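Local coordinates for protein coclaurine N-methyltransferase (Coptis japonica, PDB 6GKV) that catalyses transfer of the methyl group of S-adenosyl-L-methionine to the ring nitrogen of coclaurine and related tetrahydroisoquinolines in plant alkaloid biosynthesis, at residues Thr69-Gln73 and Leu74-Pro78; Glu315-Lys318 and Leu319-Trp323; Glu50-Asn53 and Leu54-Leu58; Ala261-Phe264 and Leu265-Asp269. All blocks are in the same frame, centred on the assembly; numbering follows the deposited sequence.

Contact 1 of 4, residues Thr69-Gln73 and Leu74-Pro78. With SAH (S-adenosyl-L-homocysteine), chain C.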
loop_
_atom_site.group_PDB
_atom_site.type_symbol
_atom_site.label_atom_id
_atom_site.label_comp_id
_atom_site.label_asym_id
_atom_site.label_seq_id
_atom_site.Cartn_x
_atom_site.Cartn_y
_atom_site.Cartn_z
ATOM N N THR A 69 -20.020 23.125 10.327
ATOM C CA THR A 69 -20.773 23.312 9.081
ATOM C C THR A 69 -20.885 21.986 8.280
ATOM O O THR A 69 -21.587 21.933 7.262
ATOM C CB THR A 69 -20.154 24.418 8.180
ATOM O OG1 THR A 69 -18.734 24.265 8.104
ATOM C CG2 THR A 69 -20.484 25.833 8.698
ATOM N N LEU A 70 -20.189 20.934 8.735
ATOM C CA LEU A 70 -20.422 19.573 8.241
ATOM C C LEU A 70 -21.558 18.923 9.031
ATOM O O LEU A 70 -22.389 18.217 8.457
ATOM C CB LEU A 70 -19.148 18.711 8.330
ATOM C CG LEU A 70 -19.210 17.185 8.123
ATOM C CD1 LEU A 70 -19.943 16.801 6.837
ATOM C CD2 LEU A 70 -17.803 16.580 8.156
ATOM N N ASP A 71 -21.587 19.160 10.343
ATOM C CA ASP A 71 -22.663 18.646 11.189
ATOM C C ASP A 71 -23.998 19.354 10.918
ATOM O O ASP A 71 -25.048 18.879 11.336
ATOM C CB ASP A 71 -22.302 18.775 12.673
ATOM C CG ASP A 71 -23.348 18.143 13.589
ATOM O OD1 ASP A 71 -23.445 16.899 13.605
ATOM O OD2 ASP A 71 -24.076 18.882 14.287
ATOM N N SER A 72 -23.963 20.477 10.207
ATOM C CA SER A 72 -25.188 21.234 9.941
ATOM C C SER A 72 -25.852 20.866 8.617
ATOM O O SER A 72 -27.068 20.655 8.578
ATOM C CB SER A 72 -24.912 22.743 9.965
ATOM O OG SER A 72 -25.160 23.298 11.244
ATOM N N GLN A 73 -25.070 20.814 7.537
ATOM C CA GLN A 73 -25.631 20.508 6.222
ATOM C C GLN A 73 -26.013 19.036 6.148
ATOM O O GLN A 73 -26.983 18.653 5.488
ATOM C CB GLN A 73 -24.647 20.865 5.099
ATOM C CG GLN A 73 -24.488 22.365 4.869
ATOM C CD GLN A 73 -23.799 22.704 3.555
ATOM O OE1 GLN A 73 -24.253 22.317 2.473
ATOM N NE2 GLN A 73 -22.691 23.425 3.648
ATOM N N LEU A 74 -25.238 18.229 6.861
ATOM C CA LEU A 74 -25.352 16.780 6.857
ATOM C C LEU A 74 -25.337 16.325 8.316
ATOM O O LEU A 74 -24.994 17.122 9.185
ATOM C CB LEU A 74 -24.193 16.180 6.059
ATOM C CG LEU A 74 -24.245 14.773 5.483
ATOM C CD1 LEU A 74 -25.504 14.557 4.649
ATOM C CD2 LEU A 74 -22.997 14.588 4.643
ATOM N N TYR A 75 -25.742 15.086 8.597
ATOM C CA TYR A 75 -25.594 14.489 9.944
ATOM C C TYR A 75 -26.465 15.086 11.082
ATOM O O TYR A 75 -26.382 14.630 12.229
ATOM C CB TYR A 75 -24.111 14.536 10.357
ATOM C CG TYR A 75 -23.226 13.757 9.413
ATOM C CD1 TYR A 75 -23.660 12.543 8.886
ATOM C CD2 TYR A 75 -21.987 14.245 9.016
ATOM C CE1 TYR A 75 -22.885 11.824 8.018
ATOM C CE2 TYR A 75 -21.200 13.528 8.135
ATOM C CZ TYR A 75 -21.658 12.310 7.641
ATOM O OH TYR A 75 -20.897 11.560 6.764
ATOM N N GLU A 76 -27.282 16.097 10.772
ATOM C CA GLU A 76 -28.361 16.528 11.671
ATOM C C GLU A 76 -29.698 16.264 10.985
ATOM O O GLU A 76 -30.550 17.146 10.883
ATOM C CB GLU A 76 -28.250 18.013 12.046
ATOM C CG GLU A 76 -27.368 18.329 13.257
ATOM C CD GLU A 76 -27.779 17.600 14.522
ATOM O OE1 GLU A 76 -28.967 17.259 14.687
ATOM O OE2 GLU A 76 -26.895 17.377 15.365
ATOM N N ILE A 77 -29.867 15.040 10.504
ATOM C CA ILE A 77 -31.032 14.676 9.720
ATOM C C ILE A 77 -32.128 14.115 10.610
ATOM O O ILE A 77 -31.852 13.270 11.457
ATOM C CB ILE A 77 -30.672 13.633 8.643
ATOM C CG1 ILE A 77 -29.365 14.025 7.926
ATOM C CG2 ILE A 77 -31.860 13.425 7.692
ATOM C CD1 ILE A 77 -29.380 15.444 7.304
ATOM N N PRO A 78 -33.371 14.590 10.426
ATOM C CA PRO A 78 -34.516 14.031 11.148
ATOM C C PRO A 78 -34.589 12.515 11.019
ATOM O O PRO A 78 -34.557 11.962 9.914
ATOM C CB PRO A 78 -35.726 14.705 10.479
ATOM C CG PRO A 78 -35.193 15.361 9.245
ATOM C CD PRO A 78 -33.777 15.704 9.556
HETATM N N SAH C . -20.703 5.361 11.518
HETATM C CA SAH C . -22.106 5.575 11.197
HETATM C CB SAH C . -22.284 6.819 10.338
HETATM C CG SAH C . -21.151 7.124 9.363
HETATM S SD SAH C . -21.381 8.746 8.581
HETATM C C SAH C . -22.710 4.378 10.479
HETATM O O SAH C . -21.945 3.546 9.991
HETATM O OXT SAH C . -23.940 4.230 10.371
HETATM C "C5'" SAH C . -20.100 9.546 9.588
HETATM C "C4'" SAH C . -20.440 9.661 11.078
HETATM O "O4'" SAH C . -19.404 10.340 11.771
HETATM C "C3'" SAH C . -21.719 10.448 11.333
HETATM O "O3'" SAH C . -22.394 9.871 12.422
HETATM C "C2'" SAH C . -21.263 11.818 11.769
HETATM O "O2'" SAH C . -22.198 12.338 12.681
HETATM C "C1'" SAH C . -19.914 11.503 12.413
HETATM N N9 SAH C . -18.951 12.625 12.341
HETATM C C8 SAH C . -18.553 13.345 11.234
HETATM N N7 SAH C . -17.654 14.282 11.631
HETATM C C5 SAH C . -17.474 14.173 12.977
HETATM C C6 SAH C . -16.687 14.874 13.899
HETATM N N6 SAH C . -15.900 15.881 13.511
HETATM N N1 SAH C . -16.730 14.517 15.234
HETATM C C2 SAH C . -17.549 13.482 15.651
HETATM N N3 SAH C . -18.322 12.793 14.738
HETATM C C4 SAH C . -18.285 13.137 13.427
#
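Leu70 and Tyr75 meet where the single turn of helix 70-73 gives way to a loop that covers the cofactor product S-adenosyl-L-homocysteine (SAH). Leu74 N reaches back to Leu70 O at 3.3 Å, and the next residue, Tyr75, takes left-handed backbone angles (phi 68°). With CG anti to its carbonyl carbon (chi1 -61°), the tyrosine is laid along the ribose. Tyr75 CB lies 3.7 Å from SAH O2'. The ring follows, with SAH C2' 3.6 Å above its centre and Leu74 CG over the opposite face. On one flank Tyr75 CE2 touches Leu70 CD1 at 3.7 Å; on the other, CE1 approaches SAH SD to 3.5 Å. At the tip, Tyr75 OH is 3.4 Å from SAH SD and hydrogen-bonded to His202. The ring also borders the N-methylheliamine site, so a long, flat residue with a polar end suits this place. A leucine here would probably uncover the ribose and leave His202 without its hydroxyl partner. Past the CB end of the tyrosine, Asp71 OD2 and Glu76 OE2 come within 3.4 Å, a closeness likely to favour protonation of one carboxylate; Glu76 also makes a weak bond to Ser156. Leu74 and Ile77 lean on Trp323 of helix 313-335, Glu76 rests against the start of helix 157-168, and Pro78 is the N-cap residue of helix 79-85.

Contact 2 of 4, residues Glu315-Lys318 and Leu319-Trp323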
loop_
_atom_site.group_PDB
_atom_site.type_symbol
_atom_site.label_atom_id
_atom_site.label_comp_id
_atom_site.label_asym_id
_atom_site.label_seq_id
_atom_site.Cartn_x
_atom_site.Cartn_y
_atom_site.Cartn_z
ATOM N N GLU A 315 -38.600 24.093 -1.584
ATOM C CA GLU A 315 -37.411 23.629 -0.895
ATOM C C GLU A 315 -37.569 22.160 -0.522
ATOM O O GLU A 315 -36.591 21.445 -0.328
ATOM C CB GLU A 315 -37.147 24.488 0.338
ATOM C CG GLU A 315 -36.799 25.922 -0.014
ATOM C CD GLU A 315 -36.295 26.711 1.173
ATOM O OE1 GLU A 315 -35.341 26.242 1.832
ATOM O OE2 GLU A 315 -36.831 27.803 1.435
ATOM N N ALA A 316 -38.819 21.726 -0.430
ATOM C CA ALA A 316 -39.112 20.340 -0.150
ATOM C C ALA A 316 -38.740 19.532 -1.375
ATOM O O ALA A 316 -38.135 18.469 -1.272
ATOM C CB ALA A 316 -40.576 20.162 0.205
ATOM N N VAL A 317 -39.095 20.052 -2.542
ATOM C CA VAL A 317 -38.633 19.481 -3.798
ATOM C C VAL A 317 -37.104 19.434 -3.892
ATOM O O VAL A 317 -36.534 18.393 -4.203
ATOM C CB VAL A 317 -39.177 20.271 -4.989
ATOM C CG1 VAL A 317 -38.499 19.823 -6.288
ATOM C CG2 VAL A 317 -40.675 20.120 -5.071
ATOM N N LYS A 318 -36.438 20.557 -3.644
ATOM C CA LYS A 318 -34.979 20.586 -3.734
ATOM C C LYS A 318 -34.368 19.544 -2.799
ATOM O O LYS A 318 -33.379 18.894 -3.141
ATOM C CB LYS A 318 -34.418 21.976 -3.412
ATOM C CG LYS A 318 -34.711 23.050 -4.492
ATOM C CD LYS A 318 -34.061 24.407 -4.136
ATOM C CE LYS A 318 -34.302 25.478 -5.199
ATOM N NZ LYS A 318 -35.276 26.556 -4.788
ATOM N N LEU A 319 -34.989 19.356 -1.639
ATOM C CA LEU A 319 -34.420 18.486 -0.626
ATOM C C LEU A 319 -34.553 17.013 -0.990
ATOM O O LEU A 319 -33.625 16.228 -0.768
ATOM C CB LEU A 319 -35.075 18.759 0.723
ATOM C CG LEU A 319 -34.440 18.065 1.924
ATOM C CD1 LEU A 319 -32.935 18.313 1.970
ATOM C CD2 LEU A 319 -35.127 18.579 3.175
ATOM N N ILE A 320 -35.698 16.625 -1.541
ATOM C CA ILE A 320 -35.880 15.232 -1.930
ATOM C C ILE A 320 -34.940 14.887 -3.108
ATOM O O ILE A 320 -34.376 13.802 -3.166
ATOM C CB ILE A 320 -37.355 14.937 -2.272
ATOM C CG1 ILE A 320 -37.516 13.546 -2.878
ATOM C CG2 ILE A 320 -37.883 15.925 -3.260
ATOM C CD1 ILE A 320 -37.308 12.424 -1.891
ATOM N N ASN A 321 -34.734 15.826 -4.024
ATOM C CA ASN A 321 -33.838 15.575 -5.141
ATOM C C ASN A 321 -32.382 15.647 -4.696
ATOM O O ASN A 321 -31.476 15.162 -5.388
ATOM C CB ASN A 321 -34.114 16.560 -6.268
ATOM C CG ASN A 321 -35.390 16.237 -6.996
ATOM O OD1 ASN A 321 -35.605 15.088 -7.385
ATOM N ND2 ASN A 321 -36.262 17.240 -7.176
ATOM N N TYR A 322 -32.161 16.265 -3.537
ATOM C CA TYR A 322 -30.840 16.239 -2.942
ATOM C C TYR A 322 -30.524 14.799 -2.586
ATOM O O TYR A 322 -29.453 14.279 -2.893
ATOM C CB TYR A 322 -30.731 17.106 -1.679
ATOM C CG TYR A 322 -29.436 16.775 -0.964
ATOM C CD1 TYR A 322 -28.244 17.363 -1.367
ATOM C CD2 TYR A 322 -29.390 15.826 0.062
ATOM C CE1 TYR A 322 -27.046 17.041 -0.766
ATOM C CE2 TYR A 322 -28.177 15.488 0.673
ATOM C CZ TYR A 322 -27.015 16.110 0.252
ATOM O OH TYR A 322 -25.811 15.823 0.833
ATOM N N TRP A 323 -31.466 14.167 -1.898
ATOM C CA TRP A 323 -31.239 12.831 -1.409
ATOM C C TRP A 323 -31.186 11.827 -2.576
ATOM O O TRP A 323 -30.419 10.860 -2.537
ATOM C CB TRP A 323 -32.301 12.476 -0.371
ATOM C CG TRP A 323 -31.909 13.077 0.976
ATOM C CD1 TRP A 323 -32.527 14.111 1.634
ATOM C CD2 TRP A 323 -30.772 12.732 1.774
ATOM N NE1 TRP A 323 -31.860 14.402 2.805
ATOM C CE2 TRP A 323 -30.765 13.557 2.916
ATOM C CE3 TRP A 323 -29.748 11.771 1.653
ATOM C CZ2 TRP A 323 -29.803 13.470 3.922
ATOM C CZ3 TRP A 323 -28.784 11.677 2.649
ATOM C CH2 TRP A 323 -28.816 12.520 3.765
#
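Leu319 hangs its backbone N from Glu315 O at 2.9 Å, with a weaker branch to Ala316 O, while its CB lies 3.3 Å from Glu315 O. Its branched end turns from the preceding turn toward Phe306 of helix 299-309, which Ala316, small enough for close approach, also touches. Ile320 N bonds to Ala316 O at 3.1 Å. Because Ile320 CG1 is anti to the backbone N (chi1 171°), CG2 falls between N and the carbonyl carbon and is pressed to 3.0 Å from Val317 O. These i to i+4 bonds are those of a regular alpha-helix, here the long helix 313-335. Asn321 N continues the pattern to Val317 O, lying nearly in line with the C=O bond. The asparagine runs side by side with Val317, its ND2 3.5 Å from Val317 CG1; beyond them OD1 accepts from Arg324 and ND2 donates to Glu15 O, so both ends of this buried amide are used. Tyr322 N makes only a weak bond to Lys318 O, but the phenol extends away from the turn to bond Val250 O. Trp323 follows, its indole face covered by Tyr322 CE2, 3.8 Å above the ring centre, and its backbone N bonded to Leu319 O.

Contact 3 of 4, residues Glu50-Asn53 and Leu54-Leu58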
loop_
_atom_site.group_PDB
_atom_site.type_symbol
_atom_site.label_atom_id
_atom_site.label_comp_id
_atom_site.label_asym_id
_atom_site.label_seq_id
_atom_site.Cartn_x
_atom_site.Cartn_y
_atom_site.Cartn_z
ATOM N N GLU A 50 2.254 10.686 -6.108
ATOM C CA GLU A 50 0.953 11.326 -5.800
ATOM C C GLU A 50 0.421 10.934 -4.430
ATOM O O GLU A 50 -0.111 11.760 -3.706
ATOM C CB GLU A 50 -0.105 10.979 -6.845
ATOM C CG GLU A 50 0.046 11.732 -8.142
ATOM C CD GLU A 50 0.058 13.246 -7.924
ATOM O OE1 GLU A 50 -0.858 13.771 -7.241
ATOM O OE2 GLU A 50 0.992 13.913 -8.428
ATOM N N ILE A 51 0.572 9.671 -4.062
ATOM C CA ILE A 51 0.125 9.245 -2.748
ATOM C C ILE A 51 0.956 9.933 -1.660
ATOM O O ILE A 51 0.459 10.208 -0.582
ATOM C CB ILE A 51 0.197 7.709 -2.581
ATOM C CG1 ILE A 51 -0.681 7.014 -3.626
ATOM C CG2 ILE A 51 -0.258 7.288 -1.153
ATOM C CD1 ILE A 51 -2.159 7.204 -3.372
ATOM N N GLN A 52 2.221 10.226 -1.956
ATOM C CA GLN A 52 3.119 10.797 -0.958
ATOM C C GLN A 52 2.873 12.296 -0.791
ATOM O O GLN A 52 2.992 12.819 0.314
ATOM C CB GLN A 52 4.578 10.536 -1.344
ATOM C CG GLN A 52 4.957 9.065 -1.319
ATOM C CD GLN A 52 4.720 8.451 0.037
ATOM O OE1 GLN A 52 5.448 8.740 0.987
ATOM N NE2 GLN A 52 3.687 7.605 0.143
ATOM N N ASN A 53 2.545 12.972 -1.895
ATOM C CA ASN A 53 2.202 14.371 -1.878
ATOM C C ASN A 53 1.017 14.600 -0.966
ATOM O O ASN A 53 1.016 15.519 -0.147
ATOM C CB ASN A 53 1.888 14.863 -3.285
ATOM C CG ASN A 53 3.120 14.961 -4.144
ATOM O OD1 ASN A 53 4.234 14.837 -3.644
ATOM N ND2 ASN A 53 2.934 15.189 -5.447
ATOM N N LEU A 54 0.021 13.731 -1.081
ATOM C CA LEU A 54 -1.150 13.854 -0.235
ATOM C C LEU A 54 -0.880 13.406 1.224
ATOM O O LEU A 54 -1.240 14.114 2.159
ATOM C CB LEU A 54 -2.320 13.072 -0.843
ATOM C CG LEU A 54 -3.662 13.373 -0.170
ATOM C CD1 LEU A 54 -3.882 14.879 -0.090
ATOM C CD2 LEU A 54 -4.810 12.692 -0.885
ATOM N N THR A 55 -0.242 12.257 1.433
ATOM C CA THR A 55 0.040 11.818 2.808
ATOM C C THR A 55 0.811 12.893 3.565
ATOM O O THR A 55 0.573 13.124 4.746
ATOM C CB THR A 55 0.841 10.508 2.866
ATOM O OG1 THR A 55 1.993 10.628 2.023
ATOM C CG2 THR A 55 -0.004 9.336 2.383
ATOM N N HIS A 56 1.710 13.576 2.873
ATOM C CA HIS A 56 2.569 14.561 3.515
ATOM C C HIS A 56 1.852 15.887 3.778
ATOM O O HIS A 56 2.058 16.520 4.825
ATOM C CB HIS A 56 3.812 14.799 2.666
ATOM C CG HIS A 56 4.865 13.750 2.853
ATOM N ND1 HIS A 56 4.731 12.460 2.370
ATOM C CD2 HIS A 56 6.057 13.780 3.496
ATOM C CE1 HIS A 56 5.791 11.757 2.701
ATOM N NE2 HIS A 56 6.616 12.533 3.389
ATOM N N SER A 57 1.012 16.310 2.838
ATOM C CA SER A 57 0.345 17.597 2.986
ATOM C C SER A 57 -0.684 17.532 4.110
ATOM O O SER A 57 -0.876 18.507 4.836
ATOM C CB SER A 57 -0.304 18.043 1.661
ATOM O OG SER A 57 -1.238 17.096 1.175
ATOM N N LEU A 58 -1.339 16.380 4.262
ATOM C CA LEU A 58 -2.305 16.204 5.340
ATOM C C LEU A 58 -1.659 16.343 6.721
ATOM O O LEU A 58 -2.287 16.895 7.648
ATOM C CB LEU A 58 -3.006 14.851 5.212
ATOM C CG LEU A 58 -3.910 14.762 3.966
ATOM C CD1 LEU A 58 -4.438 13.364 3.778
ATOM C CD2 LEU A 58 -5.069 15.739 4.038
#
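His56 ND1 donates to Gln52 O at 2.7 Å, a side-chain bond that runs back one turn within the alpha-helix 44-58. The same oxygen accepts the regular helical bond from His56 N at 3.0 Å, and the two donors come from opposite faces of the carbonyl plane, gripping the oxygen between them. Placing CG anti to the carbonyl carbon (chi1 -81°) folds the imidazole back over that turn, and the ND1 bond then fixes its rotation. Gln52 adds its own side chain: bent at its second torsion, it brings OE1 to 3.5 Å from His56 CE1, in the plane of the imidazole and at its edge, with amide and ring planes 75° apart. Thr55, one place earlier, sets its hydroxyl between backbone N and carbonyl carbon, where OG1 stands 3.1 Å from Ile51 O and 3.0 Å from Gln52 O; a single proton cannot fully serve both. Its methyl CG2 meets Ile51 CG2 at 4.1 Å, so threonine gives this buried position one polar and one apolar branch. Further out, Gln52 OE1 makes a weak bond to the backbone N of His276 of the second subunit, and His56 packs on Val274 of that subunit, placing this face of the helix at the dimer interface. Leu54, on another face, touches His236 of strand 235-236. Near the end of the segment, Ser57 OG lies 3.1 Å from both Asn53 O and Leu54 O, with one proton to share between the two carbonyls.

Contact 4 of 4, residues Ala261-Phe264 and Leu265-Asp269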
loop_
_atom_site.group_PDB
_atom_site.type_symbol
_atom_site.label_atom_id
_atom_site.label_comp_id
_atom_site.label_asym_id
_atom_site.label_seq_id
_atom_site.Cartn_x
_atom_site.Cartn_y
_atom_site.Cartn_z
ATOM N N ALA A 261 -6.954 2.743 -1.306
ATOM C CA ALA A 261 -7.132 1.578 -0.449
ATOM C C ALA A 261 -5.904 1.377 0.446
ATOM O O ALA A 261 -6.027 0.850 1.546
ATOM C CB ALA A 261 -7.411 0.342 -1.279
ATOM N N SER A 262 -4.739 1.834 -0.017
ATOM C CA SER A 262 -3.466 1.703 0.716
ATOM C C SER A 262 -3.170 2.799 1.731
ATOM O O SER A 262 -2.085 2.815 2.309
ATOM C CB SER A 262 -2.301 1.699 -0.269
ATOM O OG SER A 262 -2.088 3.030 -0.745
ATOM N N PHE A 263 -4.105 3.722 1.924
ATOM C CA PHE A 263 -3.753 5.051 2.442
ATOM C C PHE A 263 -3.258 5.042 3.887
ATOM O O PHE A 263 -2.243 5.662 4.208
ATOM C CB PHE A 263 -4.953 6.027 2.308
ATOM C CG PHE A 263 -4.534 7.475 2.180
ATOM C CD1 PHE A 263 -3.816 7.900 1.069
ATOM C CD2 PHE A 263 -4.847 8.400 3.157
ATOM C CE1 PHE A 263 -3.419 9.231 0.944
ATOM C CE2 PHE A 263 -4.450 9.747 3.049
ATOM C CZ PHE A 263 -3.729 10.158 1.962
ATOM N N PHE A 264 -3.952 4.321 4.751
ATOM C CA PHE A 264 -3.636 4.375 6.157
ATOM C C PHE A 264 -2.501 3.443 6.504
ATOM O O PHE A 264 -2.009 3.451 7.624
ATOM C CB PHE A 264 -4.890 4.089 6.957
ATOM C CG PHE A 264 -5.971 5.084 6.685
ATOM C CD1 PHE A 264 -5.796 6.411 7.042
ATOM C CD2 PHE A 264 -7.137 4.719 6.033
ATOM C CE1 PHE A 264 -6.779 7.369 6.774
ATOM C CE2 PHE A 264 -8.120 5.663 5.766
ATOM C CZ PHE A 264 -7.938 6.994 6.133
ATOM N N LEU A 265 -2.044 2.683 5.510
ATOM C CA LEU A 265 -0.795 1.960 5.632
ATOM C C LEU A 265 0.341 2.960 5.854
ATOM O O LEU A 265 1.438 2.592 6.296
ATOM C CB LEU A 265 -0.525 1.108 4.381
ATOM C CG LEU A 265 -1.552 0.011 4.032
ATOM C CD1 LEU A 265 -1.119 -0.790 2.821
ATOM C CD2 LEU A 265 -1.845 -0.928 5.213
ATOM N N TYR A 266 0.078 4.228 5.531
ATOM C CA TYR A 266 1.117 5.252 5.573
ATOM C C TYR A 266 1.012 6.082 6.834
ATOM O O TYR A 266 1.726 7.070 6.999
ATOM C CB TYR A 266 1.031 6.155 4.343
ATOM C CG TYR A 266 1.510 5.510 3.054
ATOM C CD1 TYR A 266 2.879 5.333 2.808
ATOM C CD2 TYR A 266 0.610 5.090 2.087
ATOM C CE1 TYR A 266 3.337 4.747 1.649
ATOM C CE2 TYR A 266 1.060 4.493 0.886
ATOM C CZ TYR A 266 2.425 4.334 0.680
ATOM O OH TYR A 266 2.885 3.765 -0.488
ATOM N N PHE A 267 0.101 5.679 7.714
ATOM C CA PHE A 267 -0.147 6.391 8.963
ATOM C C PHE A 267 -0.063 5.394 10.129
ATOM O O PHE A 267 -1.067 5.048 10.765
ATOM C CB PHE A 267 -1.509 7.114 8.909
ATOM C CG PHE A 267 -1.507 8.331 8.010
ATOM C CD1 PHE A 267 -0.986 9.554 8.462
ATOM C CD2 PHE A 267 -2.009 8.257 6.723
ATOM C CE1 PHE A 267 -0.958 10.675 7.637
ATOM C CE2 PHE A 267 -1.961 9.355 5.876
ATOM C CZ PHE A 267 -1.447 10.578 6.337
ATOM N N GLN A 268 1.157 4.918 10.375
ATOM C CA GLN A 268 1.390 3.835 11.316
ATOM C C GLN A 268 2.445 4.209 12.339
ATOM O O GLN A 268 3.184 3.341 12.817
ATOM C CB GLN A 268 1.803 2.554 10.576
ATOM C CG GLN A 268 0.670 1.963 9.772
ATOM C CD GLN A 268 0.932 0.541 9.311
ATOM O OE1 GLN A 268 0.802 -0.405 10.082
ATOM N NE2 GLN A 268 1.288 0.385 8.040
ATOM N N ASP A 269 2.500 5.501 12.671
ATOM C CA ASP A 269 3.392 5.997 13.706
ATOM C C ASP A 269 3.006 5.535 15.117
ATOM O O ASP A 269 3.866 5.452 15.981
ATOM C CB ASP A 269 3.447 7.514 13.672
ATOM C CG ASP A 269 4.161 8.042 12.457
ATOM O OD1 ASP A 269 4.737 7.233 11.704
ATOM O OD2 ASP A 269 4.176 9.272 12.260
#
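A 3-10 turn in the loop between strands 257-258 and 272-279 joins Ser262 to Leu265 and Phe264 to Phe267. Leu265 N bonds to Ser262 O at 3.2 Å and Phe267 N to Phe264 O at 3.1 Å, both donors standing well above the carbonyl planes. The turn sends out large apolar groups. Phe263 and Phe267 run alongside each other in the same direction, their ring centres 5.8 Å apart and planes inclined at 47°, with CE2 of Phe263 touching CE2 of Phe267 at 3.8 Å. On the same edge of the Phe267 ring, its neighbouring atom CD2 meets Phe264 CD1, and the Phe264 ring takes edge-to-face neighbours in Tyr206, Phe200 and His227. Tyr266 leaves from a different side: Phe263 O lies in the plane of its ring at the edge, while Ser262 OG is 3.8 Å from Tyr266 CE2. The phenol ends in a hydrogen bond to ND1 of His276 of the second subunit, and a phenylalanine in its place would probably leave that histidine nitrogen without its mate. Gln268, stretched beyond CG, gives NE2 to Leu265 O at 2.8 Å in an almost straight bond (176°), with the acceptor in its amide plane. The same NE2 bonds Leu265 O of the second subunit, and OE1 accepts from Val273 N, which fixes the amide's rotation. Asp269 forms salt bridges with Arg59 and with Lys350 of the second subunit. Bonds from N of one residue to O three places earlier are the signature of the 3-10 turn, which here lies at the homodimer interface.

Along the chain the order is contact 3, contact 1, contact 4, contact 2. They form two groups around a mixed sheet of strand order 3-2-1-4-5-7-6, that of class I methyltransferases. Contacts 1 and 2, with centres about 15 Å apart, meet where Leu74 CD1 lies 4.0 Å from Trp323 CH2, so helix 313-335 backs the loop over the cofactor. Contacts 3 and 4, with centres about 11 Å apart, pack helix 44-58 against the 3-10 turn, with Ile51 CG2 3.7 Å from Tyr266 CE2, and both touch the second subunit. Contacts 1 and 4, whose centres are about 28 Å apart, lie on opposite sides of the chain's centre, so the cofactor-side loop of contact 1 lies well away from the part of the dimer interface made by contacts 3 and 4.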